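Local coordinates for protein cytochrome c' (Allochromatium vinosum, PDB 5GYR) that is a high-spin c-type heme protein that binds heme without a sixth ligand and is assigned to electron transport, though its exact function is unknown, at residues E10-G15 against V69-K74; W21-I26 against N44-I49; R89-A94 against G115-A120. All coordinates share one frame; numbering follows the deposited sequence.

Contact 1: residues E10-G15 against V69-K74. With HEC (heme c), chain P.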
# COMPACT_ATOMS: atom_id res chain seq x y z
N GLU A 10 5.58 -1.12 -17.23
CA GLU A 10 4.97 -0.66 -18.48
C GLU A 10 3.55 -0.14 -18.25
O GLU A 10 3.17 0.88 -18.80
CB GLU A 10 4.98 -1.77 -19.54
CG GLU A 10 6.37 -2.01 -20.10
CD GLU A 10 6.46 -3.15 -21.09
OE1 GLU A 10 5.59 -4.05 -21.08
OE2 GLU A 10 7.43 -3.15 -21.90
N THR A 11 2.79 -0.84 -17.43
CA THR A 11 1.39 -0.48 -17.21
C THR A 11 1.25 0.80 -16.38
O THR A 11 0.43 1.65 -16.70
CB THR A 11 0.61 -1.63 -16.56
OG1 THR A 11 0.71 -2.81 -17.38
CG2 THR A 11 -0.85 -1.28 -16.38
N ARG A 12 2.06 0.96 -15.34
CA ARG A 12 1.98 2.19 -14.58
C ARG A 12 2.43 3.37 -15.43
O ARG A 12 1.80 4.41 -15.42
CB ARG A 12 2.72 2.09 -13.25
CG ARG A 12 4.23 2.10 -13.32
CD ARG A 12 4.80 1.44 -12.08
NE ARG A 12 6.25 1.58 -11.98
CZ ARG A 12 7.01 0.87 -11.16
NH1 ARG A 12 8.32 1.07 -11.14
NH2 ARG A 12 6.48 -0.04 -10.37
N GLN A 13 3.48 3.18 -16.22
CA GLN A 13 3.93 4.24 -17.12
C GLN A 13 2.84 4.61 -18.13
O GLN A 13 2.66 5.78 -18.44
CB GLN A 13 5.22 3.84 -17.83
CG GLN A 13 6.40 3.84 -16.87
CD GLN A 13 7.67 3.30 -17.50
OE1 GLN A 13 7.64 2.70 -18.58
NE2 GLN A 13 8.78 3.49 -16.83
N ALA A 14 2.10 3.61 -18.62
CA ALA A 14 1.01 3.87 -19.54
C ALA A 14 -0.07 4.73 -18.89
O ALA A 14 -0.54 5.67 -19.50
CB ALA A 14 0.41 2.57 -20.04
N GLY A 15 -0.45 4.39 -17.67
CA GLY A 15 -1.46 5.20 -16.98
C GLY A 15 -1.03 6.65 -16.82
O GLY A 15 -1.80 7.57 -17.04
N VAL A 69 13.06 -2.57 -20.19
CA VAL A 69 12.19 -1.55 -19.61
C VAL A 69 12.90 -0.79 -18.50
O VAL A 69 13.48 -1.38 -17.60
CB VAL A 69 10.92 -2.20 -19.04
CG1 VAL A 69 9.87 -1.15 -18.74
CG2 VAL A 69 10.39 -3.20 -20.04
N LYS A 70 12.86 0.53 -18.59
CA LYS A 70 13.53 1.38 -17.61
C LYS A 70 12.47 2.06 -16.76
O LYS A 70 11.42 2.43 -17.27
CB LYS A 70 14.40 2.41 -18.31
CG LYS A 70 15.33 1.81 -19.35
CD LYS A 70 16.65 2.53 -19.30
CE LYS A 70 17.58 2.20 -20.45
NZ LYS A 70 19.01 2.01 -20.04
N THR A 71 12.75 2.19 -15.47
CA THR A 71 11.84 2.87 -14.55
C THR A 71 12.54 4.08 -13.96
O THR A 71 13.77 4.12 -13.83
CB THR A 71 11.36 1.94 -13.41
OG1 THR A 71 10.43 2.66 -12.59
CG2 THR A 71 12.50 1.46 -12.54
N ARG A 72 11.74 5.08 -13.61
CA ARG A 72 12.23 6.30 -12.99
C ARG A 72 11.79 6.42 -11.54
O ARG A 72 11.95 7.46 -10.93
CB ARG A 72 11.74 7.52 -13.78
CG ARG A 72 12.27 7.58 -15.20
CD ARG A 72 11.64 8.71 -16.00
NE ARG A 72 11.88 10.01 -15.40
CZ ARG A 72 11.29 11.14 -15.79
NH1 ARG A 72 10.39 11.14 -16.77
NH2 ARG A 72 11.58 12.28 -15.17
N VAL A 73 11.21 5.36 -10.99
CA VAL A 73 10.78 5.41 -9.59
C VAL A 73 11.99 5.48 -8.67
O VAL A 73 13.02 4.84 -8.92
CB VAL A 73 9.88 4.22 -9.21
CG1 VAL A 73 10.67 2.92 -9.16
CG2 VAL A 73 9.18 4.51 -7.89
N LYS A 74 11.87 6.29 -7.62
CA LYS A 74 12.87 6.35 -6.56
C LYS A 74 12.52 5.35 -5.46
O LYS A 74 11.35 5.15 -5.16
CB LYS A 74 12.93 7.75 -5.97
CG LYS A 74 13.49 8.76 -6.95
CD LYS A 74 13.35 10.16 -6.41
CE LYS A 74 14.43 10.49 -5.40
NZ LYS A 74 15.18 11.70 -5.84
FE HEC P . 3.46 10.65 -12.50
CHA HEC P . 5.89 8.92 -14.17
CHB HEC P . 2.55 12.18 -15.43
CHC HEC P . 0.73 12.03 -10.93
CHD HEC P . 4.40 9.22 -9.55
NA HEC P . 4.13 10.62 -14.39
C1A HEC P . 5.12 9.79 -14.89
C2A HEC P . 5.25 10.02 -16.30
C3A HEC P . 4.33 10.95 -16.64
C4A HEC P . 3.60 11.29 -15.46
CMA HEC P . 4.06 11.52 -18.02
CAA HEC P . 6.25 9.35 -17.22
CBA HEC P . 5.61 8.03 -17.67
CGA HEC P . 6.44 7.35 -18.73
O1A HEC P . 6.16 7.48 -19.95
O2A HEC P . 7.40 6.65 -18.38
NB HEC P . 1.91 11.92 -13.08
C1B HEC P . 1.70 12.37 -14.33
C2B HEC P . 0.56 13.24 -14.33
C3B HEC P . 0.03 13.20 -13.07
C4B HEC P . 0.92 12.31 -12.29
CMB HEC P . 0.01 13.99 -15.52
CAB HEC P . -1.23 13.78 -12.53
CBB HEC P . -2.30 14.09 -13.29
NC HEC P . 2.72 10.66 -10.55
C1C HEC P . 1.56 11.24 -10.15
C2C HEC P . 1.42 11.07 -8.76
C3C HEC P . 2.46 10.25 -8.34
C4C HEC P . 3.26 9.97 -9.51
CMC HEC P . 0.28 11.64 -7.96
CAC HEC P . 2.74 9.72 -6.98
CBC HEC P . 1.86 9.82 -5.93
ND HEC P . 4.86 9.44 -11.97
C1D HEC P . 5.08 8.91 -10.74
C2D HEC P . 6.19 7.93 -10.74
C3D HEC P . 6.61 7.85 -12.03
C4D HEC P . 5.72 8.76 -12.79
CMD HEC P . 6.79 7.16 -9.58
CAD HEC P . 7.71 6.96 -12.55
CBD HEC P . 7.08 5.65 -13.05
CGD HEC P . 8.07 4.60 -13.53
O1D HEC P . 8.98 4.94 -14.30
O2D HEC P . 7.97 3.38 -13.22
O HOH W 1 9.78 1.84 -19.69
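Gln-13 of helix 5-31 meets the backbone of Lys-70 at the propionate end of a heme pocket, where the loop after helix 36-50 folds back along the first helix of the cytochrome c' bundle. Its CG is anti to the carbonyl carbon (chi1 -71°), and the chain then runs extended, which carries the amide out to the loop. CB and CG pass the first heme propionate on the way, CG coming within 3.3 Å of O2A. At the tip NE2 spends its hydrogens on two acceptors. One is Lys-70 O, 2.9 Å from NE2 and close to the amide plane; the other is O1D of the second propionate, reached almost straight at 172°. OE1 accepts from a water that also donates to Lys-70 O, which probably fixes the amide against flipping. Glutamine suits the place because one uncharged tip offers both donor and acceptor. Arg-72 N adds a second bond to O1D. The other oxygen, O2D, takes Arg-12 NE at 2.8 Å, a longer bond from Arg-12 NH1, and the hydroxyl of Thr-71, whose OG1 lies 2.6 Å away from O2D. This dense set of donors would favour a charged propionate. Thr-71 OG1 also accepts from Val-73 N, an ST turn that shapes the loop. Farther out, Val-69 crosses Glu-10 at about a right angle, CG1 resting 3.9 Å from Glu-10 CG.

Contact 2: residues W21-I26 against N44-I49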
# COMPACT_ATOMS: atom_id res chain seq x y z
N TRP A 21 -1.49 13.15 -21.33
CA TRP A 21 -2.15 13.56 -22.57
C TRP A 21 -3.46 14.28 -22.28
O TRP A 21 -3.74 15.33 -22.83
CB TRP A 21 -2.43 12.35 -23.47
CG TRP A 21 -3.26 12.70 -24.66
CD1 TRP A 21 -2.97 13.65 -25.60
CD2 TRP A 21 -4.49 12.12 -25.04
NE1 TRP A 21 -3.95 13.69 -26.54
CE2 TRP A 21 -4.90 12.76 -26.23
CE3 TRP A 21 -5.28 11.09 -24.52
CZ2 TRP A 21 -6.08 12.42 -26.90
CZ3 TRP A 21 -6.46 10.77 -25.17
CH2 TRP A 21 -6.84 11.42 -26.35
N ASN A 22 -4.23 13.72 -21.37
CA ASN A 22 -5.50 14.35 -20.99
C ASN A 22 -5.33 15.68 -20.24
O ASN A 22 -6.10 16.60 -20.46
CB ASN A 22 -6.37 13.37 -20.22
CG ASN A 22 -6.99 12.35 -21.14
OD1 ASN A 22 -7.98 12.64 -21.80
ND2 ASN A 22 -6.37 11.18 -21.25
N MET A 23 -4.31 15.80 -19.41
CA MET A 23 -3.99 17.10 -18.78
C MET A 23 -3.67 18.14 -19.85
O MET A 23 -4.11 19.28 -19.78
CB MET A 23 -2.81 16.98 -17.81
CG MET A 23 -3.11 16.18 -16.54
SD MET A 23 -4.18 17.04 -15.35
CE MET A 23 -3.01 18.18 -14.64
N GLY A 24 -2.91 17.72 -20.86
CA GLY A 24 -2.54 18.61 -21.96
C GLY A 24 -3.75 19.10 -22.73
O GLY A 24 -3.80 20.24 -23.18
N LYS A 25 -4.74 18.23 -22.89
CA LYS A 25 -5.98 18.65 -23.56
C LYS A 25 -6.73 19.70 -22.74
O LYS A 25 -7.28 20.63 -23.30
CB LYS A 25 -6.89 17.45 -23.84
CG LYS A 25 -6.36 16.54 -24.96
CD LYS A 25 -7.41 15.52 -25.39
CE LYS A 25 -7.60 14.44 -24.34
NZ LYS A 25 -8.76 13.57 -24.60
N ILE A 26 -6.75 19.53 -21.42
CA ILE A 26 -7.44 20.50 -20.58
C ILE A 26 -6.74 21.86 -20.71
O ILE A 26 -7.40 22.87 -20.89
CB ILE A 26 -7.51 20.05 -19.11
CG1 ILE A 26 -8.38 18.78 -19.00
CG2 ILE A 26 -8.11 21.15 -18.24
CD1 ILE A 26 -8.41 18.16 -17.62
N ASN A 44 -12.49 13.20 -16.61
CA ASN A 44 -12.97 11.87 -16.19
C ASN A 44 -11.89 10.81 -16.29
O ASN A 44 -11.82 9.91 -15.45
CB ASN A 44 -14.20 11.42 -16.99
CG ASN A 44 -15.45 12.21 -16.64
OD1 ASN A 44 -15.49 12.87 -15.62
ND2 ASN A 44 -16.50 12.13 -17.47
N VAL A 45 -11.03 10.91 -17.31
CA VAL A 45 -9.90 10.00 -17.40
C VAL A 45 -8.97 10.19 -16.20
O VAL A 45 -8.53 9.22 -15.60
CB VAL A 45 -9.09 10.22 -18.68
CG1 VAL A 45 -7.80 9.42 -18.67
CG2 VAL A 45 -9.92 9.83 -19.90
N ILE A 46 -8.66 11.44 -15.88
CA ILE A 46 -7.71 11.71 -14.79
C ILE A 46 -8.27 11.16 -13.48
O ILE A 46 -7.55 10.49 -12.73
CB ILE A 46 -7.34 13.20 -14.70
CG1 ILE A 46 -6.60 13.60 -16.00
CG2 ILE A 46 -6.45 13.47 -13.50
CD1 ILE A 46 -6.81 15.02 -16.44
N ALA A 47 -9.55 11.38 -13.23
CA ALA A 47 -10.17 10.86 -12.00
C ALA A 47 -10.21 9.34 -11.98
O ALA A 47 -9.91 8.73 -10.97
CB ALA A 47 -11.55 11.44 -11.82
N ALA A 48 -10.58 8.73 -13.10
CA ALA A 48 -10.65 7.28 -13.16
C ALA A 48 -9.29 6.62 -12.96
O ALA A 48 -9.15 5.67 -12.18
CB ALA A 48 -11.29 6.83 -14.46
N ILE A 49 -8.26 7.17 -13.60
CA ILE A 49 -6.93 6.61 -13.41
C ILE A 49 -6.42 6.86 -11.98
O ILE A 49 -5.83 5.97 -11.37
CB ILE A 49 -5.95 7.12 -14.48
CG1 ILE A 49 -6.43 6.61 -15.86
CG2 ILE A 49 -4.55 6.62 -14.19
CD1 ILE A 49 -5.52 6.97 -17.02
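Asn-22 holds CG anti to its carbonyl carbon (chi1 -76°), and Ile-46 does the same with CG1 (chi1 -64°). Both CB atoms already face the other helix; the torsions lay CG and CG1 back on the side of the backbone N, and Asn-22 CB meets Ile-46 CD1 at 4.1 Å. Helices 5-31 and 36-50 form an antiparallel helix hairpin, one half of a four-helix bundle, with local axes 9.7 Å apart and 147° between their directions. Asn-22 brings a polar group into the seam, and Val-45 crosses it at about a right angle, with CG1 3.4 Å from Asn-22 ND2. ND2 donates to Phe-18 O, and OD1 takes a weak bond from Lys-25 NZ. A leucine in its place would probably deprive Phe-18 O of this donor and the Lys-25 ammonium of its acceptor, setting that lysine freer to turn. CD1 of Ile-46 is the point of convergence. Met-23, bent at both chi2 and chi3, lays SD across it at 3.5 Å from Ile-46 CD1. Met-23 also touches a heme, so this seam lines part of the heme pocket. A slender, flexible thioether and a branched aliphatic chain suit this buried spot, which Phe-114 of the second subunit also borders on the side of Met-23 and Ile-26. Ile-26 comes tip to tip, its CD1 lying 3.7 Å from that of Ile-46.

Contact 3: residues R89-A94 against G115-A120; sequences REFVGA and GDVGAA. With HEC (heme c), chain I.
Ala-94 and Val-117 bring their backbones unusually near for a helix pair, their CA atoms being 5.2 Å apart. The same closeness recurs at Phe-91 and Ala-120, and the local axes of helices 86-104 and 107-128, the second antiparallel hairpin of the cytochrome c' four-helix bundle, approach to 8.8 Å. Small residues make this possible: each alanine methyl is short enough to lie on the opposing helix, Ala-120 CB touching Phe-91 CA at 3.8 Å. Val-117 CG2 presses on the main chain of Ala-94, 3.3 Å from Ala-94 O, while CG1 turns to the heme side and meets the edge of the Phe-91 ring, 3.9 Å from CE1. Phe-91 has CG anti to the backbone N (chi1 175°), which carries the ring to the rim of the heme while its CE1 side still packs against helix 107-128. The heme methyl CMC lies over one face, 3.4 Å from Phe-91 CD2, and CE1 and CZ run beside CAB and CBB. A flat aromatic suits this place, offering a face to the methyl and an edge to the valine. Val-117 stands one turn before Cys-121, covalently attached to the heme, so the packing borders the attachment site. Helix 86-104 follows shortly after strand 81-83, and the second subunit supplies the neighbouring helices: Ala-50 of its helix 36-50 packs on Phe-91, and Met-23 of its helix 5-31 on Val-117.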
# COMPACT_ATOMS: atom_id res chain seq x y z
N ARG A 89 -7.68 -5.34 6.41
CA ARG A 89 -8.70 -4.47 6.97
C ARG A 89 -9.49 -5.20 8.04
O ARG A 89 -9.83 -4.61 9.07
CB ARG A 89 -9.58 -3.90 5.85
CG ARG A 89 -8.82 -2.84 5.04
CD ARG A 89 -9.69 -2.09 4.06
NE ARG A 89 -10.26 -2.98 3.05
CZ ARG A 89 -11.54 -3.35 3.00
NH1 ARG A 89 -12.41 -2.90 3.90
NH2 ARG A 89 -11.94 -4.18 2.04
N GLU A 90 -9.79 -6.48 7.81
CA GLU A 90 -10.46 -7.30 8.83
C GLU A 90 -9.59 -7.38 10.08
O GLU A 90 -10.08 -7.26 11.19
CB GLU A 90 -10.76 -8.71 8.32
CG GLU A 90 -11.90 -8.79 7.30
CD GLU A 90 -12.03 -10.21 6.68
OE1 GLU A 90 -12.97 -10.55 5.90
OE2 GLU A 90 -11.16 -11.05 7.00
N PHE A 91 -8.29 -7.58 9.88
CA PHE A 91 -7.36 -7.71 11.00
C PHE A 91 -7.27 -6.45 11.84
O PHE A 91 -7.34 -6.52 13.07
CB PHE A 91 -5.97 -8.09 10.48
CG PHE A 91 -4.92 -8.14 11.54
CD1 PHE A 91 -5.13 -8.86 12.70
CD2 PHE A 91 -3.73 -7.49 11.36
CE1 PHE A 91 -4.16 -8.92 13.68
CE2 PHE A 91 -2.75 -7.56 12.33
CZ PHE A 91 -2.97 -8.28 13.48
N VAL A 92 -7.11 -5.31 11.19
CA VAL A 92 -6.98 -4.05 11.93
C VAL A 92 -8.25 -3.78 12.73
O VAL A 92 -8.18 -3.40 13.89
CB VAL A 92 -6.70 -2.86 10.99
CG1 VAL A 92 -6.79 -1.54 11.73
CG2 VAL A 92 -5.32 -3.01 10.37
N GLY A 93 -9.40 -3.98 12.10
CA GLY A 93 -10.68 -3.80 12.77
C GLY A 93 -10.80 -4.72 13.97
O GLY A 93 -11.21 -4.31 15.04
N ALA A 94 -10.43 -5.98 13.77
CA ALA A 94 -10.53 -6.97 14.82
C ALA A 94 -9.57 -6.67 15.97
O ALA A 94 -9.93 -6.79 17.13
CB ALA A 94 -10.28 -8.36 14.26
N GLY A 115 -11.07 -14.43 19.43
CA GLY A 115 -11.34 -15.39 18.36
C GLY A 115 -11.38 -14.73 16.99
O GLY A 115 -10.87 -15.29 16.02
N ASP A 116 -11.97 -13.55 16.92
CA ASP A 116 -12.04 -12.83 15.65
C ASP A 116 -10.66 -12.42 15.18
O ASP A 116 -10.37 -12.49 13.99
CB ASP A 116 -12.93 -11.60 15.74
CG ASP A 116 -14.41 -11.94 15.86
OD1 ASP A 116 -14.80 -13.09 15.56
OD2 ASP A 116 -15.18 -11.04 16.26
N VAL A 117 -9.79 -12.00 16.10
CA VAL A 117 -8.42 -11.65 15.71
C VAL A 117 -7.70 -12.90 15.20
O VAL A 117 -7.08 -12.86 14.14
CB VAL A 117 -7.64 -11.02 16.86
CG1 VAL A 117 -6.18 -10.82 16.46
CG2 VAL A 117 -8.26 -9.69 17.24
N GLY A 118 -7.78 -13.99 15.95
CA GLY A 118 -7.13 -15.24 15.56
C GLY A 118 -7.52 -15.70 14.18
O GLY A 118 -6.68 -16.20 13.42
N ALA A 119 -8.80 -15.55 13.84
CA ALA A 119 -9.29 -15.93 12.52
C ALA A 119 -8.65 -15.09 11.42
O ALA A 119 -8.39 -15.59 10.33
CB ALA A 119 -10.81 -15.82 12.46
N ALA A 120 -8.42 -13.81 11.70
CA ALA A 120 -7.77 -12.94 10.72
C ALA A 120 -6.31 -13.32 10.52
O ALA A 120 -5.84 -13.35 9.40
CB ALA A 120 -7.89 -11.47 11.13
FE HEC I . 1.37 -13.39 10.34
CHA HEC I . 4.40 -14.66 9.46
CHB HEC I . 1.80 -14.63 13.54
CHC HEC I . -1.37 -11.73 11.34
CHD HEC I . 0.84 -12.27 7.15
NA HEC I . 2.77 -14.48 11.29
C1A HEC I . 3.98 -14.87 10.76
C2A HEC I . 4.75 -15.56 11.75
C3A HEC I . 4.00 -15.55 12.89
C4A HEC I . 2.79 -14.86 12.61
CMA HEC I . 4.36 -16.15 14.22
CAA HEC I . 6.14 -16.18 11.58
CBA HEC I . 7.20 -15.07 11.77
CGA HEC I . 8.64 -15.58 11.73
O1A HEC I . 9.35 -15.57 12.75
O2A HEC I . 9.14 -15.98 10.66
NB HEC I . 0.36 -13.24 12.14
C1B HEC I . 0.71 -13.78 13.30
C2B HEC I . -0.23 -13.40 14.29
C3B HEC I . -1.15 -12.58 13.68
C4B HEC I . -0.69 -12.47 12.27
CMB HEC I . -0.22 -13.85 15.74
CAB HEC I . -2.29 -11.83 14.24
CBB HEC I . -2.41 -11.53 15.54
NC HEC I . -0.05 -12.23 9.39
C1C HEC I . -1.09 -11.62 10.00
C2C HEC I . -1.86 -10.92 9.06
C3C HEC I . -1.23 -11.06 7.84
C4C HEC I . -0.06 -11.88 8.08
CMC HEC I . -3.15 -10.16 9.31
CAC HEC I . -1.68 -10.49 6.54
CBC HEC I . -2.76 -9.68 6.36
ND HEC I . 2.34 -13.49 8.70
C1D HEC I . 2.00 -12.96 7.50
C2D HEC I . 3.04 -13.19 6.50
C3D HEC I . 4.03 -13.84 7.14
C4D HEC I . 3.59 -14.00 8.53
CMD HEC I . 3.05 -12.80 5.04
CAD HEC I . 5.35 -14.27 6.54
CBD HEC I . 6.40 -13.18 6.86
CGD HEC I . 7.77 -13.45 6.26
O1D HEC I . 8.44 -12.56 5.68
O2D HEC I . 8.29 -14.59 6.34

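Overall arrangement
From the N terminus, helix 5-31 enters contact 1 at 10-15 and contact 2 at 21-26. Contact 2 closes first, when helix 36-50 returns at 44-49; contact 1 closes later, when the loop 69-74 comes back, so contact 2 is nested within it. The two touch through Gly-15 and Ile-49. Contact 3 follows in series, closing the hairpin of helices 86-104 and 107-128, with its centre about 35 Å from that of contact 1 and on the opposite side of the chain's centre. The two halves, far apart within one chain, each meet the second subunit, as expected for a domain-swapped arrangement.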